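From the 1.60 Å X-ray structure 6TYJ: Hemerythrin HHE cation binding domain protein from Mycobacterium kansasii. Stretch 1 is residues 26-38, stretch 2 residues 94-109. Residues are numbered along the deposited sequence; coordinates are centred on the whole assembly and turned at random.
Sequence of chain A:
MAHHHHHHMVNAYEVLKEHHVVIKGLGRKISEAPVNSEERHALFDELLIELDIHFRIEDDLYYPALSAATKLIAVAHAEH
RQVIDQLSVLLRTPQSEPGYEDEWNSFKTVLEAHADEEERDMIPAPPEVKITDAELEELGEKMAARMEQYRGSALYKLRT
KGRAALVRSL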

# COMPACT_ATOMS: atom_id res chain seq x y z
N LEU A 26 -2.52 5.31 -9.42
CA LEU A 26 -1.23 4.95 -9.99
C LEU A 26 -1.33 3.64 -10.76
O LEU A 26 -0.75 3.52 -11.84
N GLY A 27 -2.05 2.66 -10.21
CA GLY A 27 -2.23 1.39 -10.91
C GLY A 27 -2.91 1.56 -12.26
O GLY A 27 -2.55 0.89 -13.23
N ARG A 28 -3.91 2.46 -12.34
CA ARG A 28 -4.57 2.73 -13.61
C ARG A 28 -3.62 3.43 -14.59
O ARG A 28 -3.56 3.06 -15.78
N LYS A 29 -2.83 4.40 -14.11
CA LYS A 29 -1.89 5.08 -15.00
C LYS A 29 -0.83 4.12 -15.52
O LYS A 29 -0.46 4.17 -16.71
N ILE A 30 -0.33 3.24 -14.66
CA ILE A 30 0.61 2.21 -15.10
C ILE A 30 -0.01 1.37 -16.20
O ILE A 30 0.58 1.19 -17.27
N SER A 31 -1.23 0.86 -15.95
CA SER A 31 -1.90 0.00 -16.93
C SER A 31 -2.08 0.70 -18.26
O SER A 31 -2.05 0.05 -19.32
N GLU A 32 -2.30 2.01 -18.23
CA GLU A 32 -2.61 2.73 -19.46
C GLU A 32 -1.36 3.10 -20.25
O GLU A 32 -1.48 3.37 -21.45
N ALA A 33 -0.18 3.12 -19.60
CA ALA A 33 1.06 3.49 -20.26
C ALA A 33 1.61 2.31 -21.06
O ALA A 33 1.35 1.14 -20.73
N PRO A 34 2.32 2.58 -22.15
CA PRO A 34 2.82 1.48 -22.99
C PRO A 34 3.81 0.62 -22.21
O PRO A 34 4.57 1.12 -21.38
N VAL A 35 3.79 -0.69 -22.50
CA VAL A 35 4.67 -1.62 -21.78
C VAL A 35 6.12 -1.30 -22.09
O VAL A 35 6.50 -1.10 -23.24
N ASN A 36 6.93 -1.17 -21.02
CA ASN A 36 8.37 -0.91 -21.09
C ASN A 36 8.68 0.54 -21.45
O ASN A 36 9.85 0.86 -21.73
N SER A 37 7.69 1.43 -21.44
CA SER A 37 7.91 2.84 -21.71
C SER A 37 8.56 3.51 -20.50
O SER A 37 8.44 3.04 -19.38
N GLU A 38 9.29 4.60 -20.78
CA GLU A 38 9.84 5.45 -19.71
C GLU A 38 8.77 5.84 -18.70
O GLU A 38 9.01 5.83 -17.48
N PRO A 94 10.56 -8.76 -16.23
CA PRO A 94 10.68 -7.36 -16.66
C PRO A 94 9.71 -7.02 -17.77
O PRO A 94 9.20 -7.91 -18.47
N GLN A 95 9.49 -5.72 -17.96
CA GLN A 95 8.49 -5.24 -18.91
C GLN A 95 8.86 -5.58 -20.34
O GLN A 95 7.97 -5.61 -21.20
N SER A 96 10.12 -5.86 -20.62
CA SER A 96 10.49 -6.25 -21.98
C SER A 96 10.08 -7.67 -22.32
O SER A 96 10.10 -8.05 -23.50
N GLU A 97 9.68 -8.50 -21.29
CA GLU A 97 9.43 -9.91 -21.57
C GLU A 97 7.97 -10.15 -21.96
O GLU A 97 7.07 -9.45 -21.50
N PRO A 98 7.73 -11.17 -22.80
CA PRO A 98 6.36 -11.38 -23.30
C PRO A 98 5.29 -11.56 -22.23
O PRO A 98 4.21 -10.97 -22.36
N GLY A 99 5.53 -12.35 -21.20
CA GLY A 99 4.50 -12.51 -20.19
C GLY A 99 4.33 -11.40 -19.16
O GLY A 99 3.70 -11.62 -18.11
N TYR A 100 4.88 -10.21 -19.43
CA TYR A 100 4.86 -9.16 -18.40
C TYR A 100 3.44 -8.70 -18.09
O TYR A 100 3.07 -8.57 -16.92
N GLU A 101 2.64 -8.41 -19.12
CA GLU A 101 1.35 -7.80 -18.85
C GLU A 101 0.43 -8.75 -18.07
O GLU A 101 -0.34 -8.29 -17.21
N ASP A 102 0.53 -10.06 -18.31
CA ASP A 102 -0.19 -11.01 -17.47
C ASP A 102 0.25 -10.91 -16.01
O ASP A 102 -0.58 -10.95 -15.11
N GLU A 103 1.56 -10.78 -15.77
CA GLU A 103 2.03 -10.65 -14.39
C GLU A 103 1.57 -9.34 -13.77
O GLU A 103 1.18 -9.31 -12.59
N TRP A 104 1.60 -8.25 -14.53
CA TRP A 104 1.12 -6.97 -13.99
C TRP A 104 -0.35 -7.08 -13.60
O TRP A 104 -0.74 -6.65 -12.51
N ASN A 105 -1.17 -7.69 -14.45
CA ASN A 105 -2.59 -7.81 -14.12
C ASN A 105 -2.81 -8.67 -12.89
O ASN A 105 -3.67 -8.37 -12.06
N SER A 106 -2.04 -9.76 -12.75
CA SER A 106 -2.15 -10.60 -11.56
C SER A 106 -1.79 -9.81 -10.31
O SER A 106 -2.44 -9.95 -9.27
N PHE A 107 -0.76 -8.98 -10.39
CA PHE A 107 -0.39 -8.15 -9.24
C PHE A 107 -1.46 -7.11 -8.95
O PHE A 107 -1.86 -6.92 -7.78
N LYS A 108 -1.90 -6.39 -9.98
CA LYS A 108 -2.94 -5.37 -9.83
C LYS A 108 -4.17 -5.95 -9.13
O LYS A 108 -4.75 -5.32 -8.23
N THR A 109 -4.55 -7.18 -9.48
CA THR A 109 -5.72 -7.81 -8.89
C THR A 109 -5.54 -8.02 -7.39
O THR A 109 -6.46 -7.76 -6.60

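How does the loop at the start of stretch 2 hold on to stretch 1? Gln95 does most of this work. Its CA-to-CB bond points toward stretch 1, and with chi1 m and chi2 t the buried side chain reaches the type II turn that runs from Pro34 to Ser37. There Gln95 OE1 accepts a hydrogen bond from the backbone Asn36 N at 2.8 Å, so a side-chain amide serves a peptide NH of the turn. The backbones are close here, with Asn36 CA and Gln95 CA 4.8 Å apart. Val35, chi1 t, lies against the same residue, its CG1 3.1 Å from Gln95 O and 4.1 Å from Gln95 CB.

What does Ser96 add at the exposed end of the contact? Its side chain, chi1 p, points sideways, and Ser96 CB lies 3.7 Å from Asn36 ND2. A water joins the two residues: it donates to Asn36 OD1 at 2.9 Å and accepts from the backbone Ser96 N at 3.0 Å. Asn36, chi1 t, thus meets stretch 2 through both its backbone, held by Gln95, and its side chain. Beyond Ser96 the chain leaves the contact: Glu97 points away, while Pro98 and Gly99 are out of reach as they lead into the helix that begins at Tyr100.

How do the first residues of that helix meet stretch 1? Tyr100 points toward it with chi1 t, and its ring packs obliquely against Val35, with Val35 CG1 3.6 Å from Tyr100 CD2. Farther along the ring, Tyr100 OH comes within 4.4 Å of Ile30 CG2, so the tyrosine touches both the helix and the loop of stretch 1. Glu101 starts sideways, but its extended side chain, t at chi1 and chi2, brings its end nearer: Glu101 CD is 4.2 Å from Val35 CG2. A second water donates to Glu101 OE1 at 2.8 Å and makes a weak bond to Ser31 O at 3.4 Å.

Why is Trp104 so well fitted between the two nearly antiparallel helices? Buried and pointing toward stretch 1 with chi1 t, it uses both face and edge. Ile30, chi1 m and chi2 t, sets its CG2 over one face, 3.7 Å from the centroid of the Trp104 six-membered ring in a CH-pi contact. At the edge, Trp104 NE1 donates to Ser31 OG at 2.9 Å with a nearly straight angle of 163°, and Gly27 O sits 3.5 Å from Trp104 CZ2.

Where does Lys108 complete the contact? One helical turn beyond Trp104, it points toward stretch 1, and its chain, t, t, p, t, bends at chi3. Lys108 CD passes 4.2 Å from Gly27 O, and Lys108 NZ donates to Ser31 OG at 3.1 Å. That hydroxyl, set by chi1 m, therefore accepts from both Trp104 and Lys108 while donating its own proton from Ser31 OG to Gly27 O at 2.9 Å.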

# COMPACT_ATOMS: atom_id res chain seq x y z
CB LEU A 26 -0.17 4.84 -8.90
CG LEU A 26 0.38 6.20 -8.47
CD1 LEU A 26 1.15 6.04 -7.15
CD2 LEU A 26 1.27 6.82 -9.53
CB ARG A 28 -5.84 3.56 -13.34
CG ARG A 28 -6.59 4.03 -14.57
CD ARG A 28 -7.85 4.81 -14.20
NE ARG A 28 -7.58 6.02 -13.42
CZ ARG A 28 -7.68 6.12 -12.09
NH1 ARG A 28 -8.05 5.08 -11.35
NH2 ARG A 28 -7.42 7.28 -11.49
CB LYS A 29 -1.22 6.26 -14.28
CG LYS A 29 -2.16 7.38 -13.93
CD LYS A 29 -1.39 8.64 -13.60
CE LYS A 29 -0.73 9.21 -14.85
NZ LYS A 29 -0.35 10.64 -14.65
CB ILE A 30 1.07 1.36 -13.91
CG1 ILE A 30 1.89 2.24 -12.98
CG2 ILE A 30 1.87 0.14 -14.41
CD1 ILE A 30 2.05 1.63 -11.60
CB SER A 31 -3.28 -0.41 -16.42
OG SER A 31 -3.20 -1.12 -15.21
CB GLU A 32 -3.41 4.00 -19.15
CG GLU A 32 -4.85 3.79 -18.71
CD GLU A 32 -5.46 5.07 -18.13
OE1 GLU A 32 -4.69 5.98 -17.74
OE2 GLU A 32 -6.71 5.16 -18.06
CB ALA A 33 2.08 3.95 -19.21
CB PRO A 34 3.48 2.21 -24.16
CG PRO A 34 2.80 3.56 -24.22
CD PRO A 34 2.56 3.90 -22.74
CB VAL A 35 4.31 -3.08 -22.13
CG1 VAL A 35 5.36 -4.02 -21.55
CG2 VAL A 35 3.00 -3.45 -21.51
CB ASN A 36 9.09 -1.88 -22.04
CG ASN A 36 10.57 -2.08 -21.67
OD1 ASN A 36 10.97 -1.90 -20.52
ND2 ASN A 36 11.37 -2.44 -22.65
CB SER A 37 6.59 3.56 -22.04
OG SER A 37 5.64 3.49 -20.97
CB GLU A 38 10.45 6.71 -20.33
CG GLU A 38 11.57 6.47 -21.31
CD GLU A 38 11.84 7.66 -22.23
OE1 GLU A 38 11.03 8.61 -22.32
OE2 GLU A 38 12.89 7.63 -22.89
CB PRO A 94 12.12 -7.27 -17.18
CG PRO A 94 12.81 -8.50 -16.68
CD PRO A 94 11.77 -9.54 -16.51
CB GLN A 95 8.29 -3.73 -18.75
CG GLN A 95 7.76 -3.34 -17.35
CD GLN A 95 7.25 -1.92 -17.26
OE1 GLN A 95 6.83 -1.34 -18.25
NE2 GLN A 95 7.31 -1.35 -16.06
CB SER A 96 11.99 -6.10 -22.16
OG SER A 96 12.66 -6.90 -21.20
CB GLU A 97 9.76 -10.75 -20.33
CG GLU A 97 11.23 -10.78 -20.02
CD GLU A 97 11.65 -11.98 -19.17
OE1 GLU A 97 10.77 -12.62 -18.56
OE2 GLU A 97 12.86 -12.27 -19.13
CB PRO A 98 6.52 -12.63 -24.18
CG PRO A 98 7.93 -12.53 -24.72
CD PRO A 98 8.72 -11.98 -23.51
CB TYR A 100 5.73 -7.96 -18.80
CG TYR A 100 5.33 -6.72 -17.97
CD1 TYR A 100 5.72 -6.57 -16.64
CD2 TYR A 100 4.51 -5.74 -18.53
CE1 TYR A 100 5.30 -5.46 -15.92
CE2 TYR A 100 4.10 -4.64 -17.83
CZ TYR A 100 4.49 -4.49 -16.53
OH TYR A 100 4.03 -3.36 -15.87
CB GLU A 101 0.69 -7.37 -20.16
CG GLU A 101 -0.38 -6.32 -19.98
CD GLU A 101 -0.67 -5.55 -21.26
OE1 GLU A 101 -1.13 -4.40 -21.15
OE2 GLU A 101 -0.45 -6.11 -22.35
CB ASP A 102 0.04 -12.44 -17.97
CG ASP A 102 -0.90 -12.82 -19.06
OD1 ASP A 102 -1.80 -12.02 -19.39
OD2 ASP A 102 -0.73 -13.93 -19.60
CB GLU A 103 3.55 -10.76 -14.33
CG GLU A 103 4.12 -12.12 -14.78
CD GLU A 103 3.64 -13.28 -13.92
OE1 GLU A 103 3.17 -13.07 -12.78
OE2 GLU A 103 3.73 -14.43 -14.40
CB TRP A 104 1.33 -5.85 -15.01
CG TRP A 104 0.50 -4.64 -14.64
CD1 TRP A 104 -0.61 -4.19 -15.27
CD2 TRP A 104 0.70 -3.80 -13.50
NE1 TRP A 104 -1.12 -3.09 -14.61
CE2 TRP A 104 -0.32 -2.83 -13.52
CE3 TRP A 104 1.66 -3.76 -12.48
CZ2 TRP A 104 -0.43 -1.83 -12.56
CZ3 TRP A 104 1.55 -2.76 -11.51
CH2 TRP A 104 0.51 -1.82 -11.56
CB ASN A 105 -3.35 -8.37 -15.32
CG ASN A 105 -3.53 -7.35 -16.41
OD1 ASN A 105 -3.64 -6.15 -16.13
ND2 ASN A 105 -3.58 -7.80 -17.66
CB SER A 106 -1.26 -11.84 -11.70
OG SER A 106 -1.76 -12.71 -12.71
CB PHE A 107 0.96 -7.48 -9.49
CG PHE A 107 1.35 -6.54 -8.39
CD1 PHE A 107 1.74 -7.03 -7.15
CD2 PHE A 107 1.31 -5.17 -8.59
CE1 PHE A 107 2.10 -6.17 -6.14
CE2 PHE A 107 1.65 -4.29 -7.58
CZ PHE A 107 2.05 -4.79 -6.35
CB LYS A 108 -3.29 -4.78 -11.19
CG LYS A 108 -4.20 -3.58 -11.11
CD LYS A 108 -4.34 -2.87 -12.45
CE LYS A 108 -5.25 -3.65 -13.38
NZ LYS A 108 -5.69 -2.85 -14.57
CB THR A 109 -6.02 -9.13 -9.60
OG1 THR A 109 -6.39 -8.85 -10.95
CG2 THR A 109 -7.16 -9.89 -8.91
O HOH W 1 -1.27 -3.15 -18.68
O HOH W 2 12.18 -4.17 -19.24